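Local coordinates for protein phenylacetaldehyde dehydrogenase (Burkholderia cenocepacia, PDB 4O5H) that probably catalyses the NAD+-dependent oxidation of phenylacetaldehyde to phenylacetic acid, at residues 84-87 and 88-91. Numbering follows the deposited sequence.
Sequences GPWR and TAKT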
loop_
_atom_site.group_PDB
_atom_site.type_symbol
_atom_site.label_atom_id
_atom_site.label_comp_id
_atom_site.label_asym_id
_atom_site.label_seq_id
_atom_site.Cartn_x
_atom_site.Cartn_y
_atom_site.Cartn_z
ATOM N N GLY A 84 3.059 19.617 -19.094
ATOM C CA GLY A 84 4.230 20.500 -19.133
ATOM C C GLY A 84 5.570 19.879 -19.605
ATOM O O GLY A 84 5.661 18.674 -19.858
ATOM N N PRO A 85 6.647 20.692 -19.634
ATOM C CA PRO A 85 8.023 20.171 -19.783
ATOM C C PRO A 85 8.473 19.100 -18.781
ATOM O O PRO A 85 9.351 18.290 -19.116
ATOM C CB PRO A 85 8.919 21.400 -19.601
ATOM C CG PRO A 85 8.049 22.514 -19.147
ATOM C CD PRO A 85 6.621 22.160 -19.467
ATOM N N TRP A 86 7.887 19.070 -17.596
ATOM C CA TRP A 86 8.226 18.008 -16.638
ATOM C C TRP A 86 7.876 16.643 -17.185
ATOM O O TRP A 86 8.592 15.667 -16.922
ATOM C CB TRP A 86 7.524 18.210 -15.318
ATOM C CG TRP A 86 8.025 17.361 -14.177
ATOM C CD1 TRP A 86 7.287 16.460 -13.466
ATOM C CD2 TRP A 86 9.306 17.401 -13.557
ATOM N NE1 TRP A 86 8.028 15.908 -12.477
ATOM C CE2 TRP A 86 9.278 16.464 -12.487
ATOM C CE3 TRP A 86 10.492 18.116 -13.794
ATOM C CZ2 TRP A 86 10.373 16.223 -11.673
ATOM C CZ3 TRP A 86 11.586 17.880 -12.957
ATOM C CH2 TRP A 86 11.512 16.918 -11.923
ATOM N N ARG A 87 6.818 16.570 -17.984
ATOM C CA ARG A 87 6.435 15.293 -18.589
ATOM C C ARG A 87 7.514 14.716 -19.496
ATOM O O ARG A 87 7.738 13.540 -19.472
ATOM C CB ARG A 87 5.145 15.398 -19.359
ATOM C CG ARG A 87 4.643 14.070 -19.914
ATOM C CD ARG A 87 3.242 14.213 -20.502
ATOM N NE ARG A 87 2.664 12.901 -20.854
ATOM C CZ ARG A 87 2.052 12.060 -20.007
ATOM N NH1 ARG A 87 1.915 12.329 -18.694
ATOM N NH2 ARG A 87 1.556 10.917 -20.491
ATOM N N THR A 88 8.209 15.543 -20.234
ATOM C CA THR A 88 9.204 15.044 -21.173
ATOM C C THR A 88 10.650 15.260 -20.721
ATOM O O THR A 88 11.573 15.026 -21.463
ATOM C CB THR A 88 9.016 15.737 -22.501
ATOM O OG1 THR A 88 9.026 17.155 -22.289
ATOM C CG2 THR A 88 7.677 15.360 -23.089
ATOM N N ALA A 89 10.840 15.719 -19.501
ATOM C CA ALA A 89 12.168 15.905 -18.963
ATOM C C ALA A 89 12.937 14.551 -18.979
ATOM O O ALA A 89 12.366 13.487 -18.749
ATOM C CB ALA A 89 12.072 16.427 -17.548
ATOM N N LYS A 90 14.228 14.625 -19.273
ATOM C CA LYS A 90 15.076 13.452 -19.235
ATOM C C LYS A 90 15.337 13.076 -17.764
ATOM O O LYS A 90 15.268 13.936 -16.872
ATOM C CB LYS A 90 16.399 13.753 -19.930
ATOM C CG LYS A 90 16.277 14.081 -21.396
ATOM C CD LYS A 90 17.614 14.541 -21.968
ATOM C CE LYS A 90 17.610 14.611 -23.502
ATOM N NZ LYS A 90 17.363 13.274 -24.141
ATOM N N THR A 91 15.602 11.806 -17.500
ATOM C CA THR A 91 16.057 11.382 -16.200
ATOM C C THR A 91 17.211 12.269 -15.690
ATOM O O THR A 91 17.246 12.641 -14.526
ATOM C CB THR A 91 16.522 9.905 -16.187
ATOM O OG1 THR A 91 17.529 9.719 -17.176
ATOM C CG2 THR A 91 15.352 8.953 -16.396
HETATM O O HOH W 1 11.256 18.710 -21.000
HETATM O O HOH W 2 10.391 13.186 -16.436
#
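The indole of W86 is the one aromatic group here, and A89 meets it obliquely, the methyl CB resting 4.4 Å from CE3 on the six-membered ring. Around the same indole, P230 and V233 of nearby loops and R94 and L97 of helix 91-107 supply further packing, while NE1 donates a hydrogen bond to the carbonyl of C203. With CG anti to the backbone N (chi1 -167°), the ring is directed into the protein, and W86 is buried although the turn that carries it lies at the surface.

That turn, 85-88, is a short, loosely bonded helical turn between helix 67-82 and helix 91-107 of the aldehyde dehydrogenase fold. It is held by i to i+3 bonds: R87 N to G84 O, then a weak, bent one from T88 N to P85 O (3.2 Å, 132° at the hydrogen) and a long, weak one from A89 N to W86 O at 3.4 Å.

Two waters sit beside the turn. One donates to P85 O at 2.7 Å and also bonds to T88 OG1, 3.0 Å away; with OG1 between the backbone N and the carbonyl carbon (chi1 53°), the hydroxyl comes to 3.4 Å from P85 O. The second lies 3.1 Å from both W86 O and A89 O and can donate to either, though it has more acceptors in reach than protons to give. The R87 side chain is extended from CG to NE, and its NH1 bonds to the carbonyl O of F81 in helix 67-82. Past A89 the backbone opens out, and K90 takes the N-cap position of helix 91-107, its amide N hydrogen-bonded to D93 OD2.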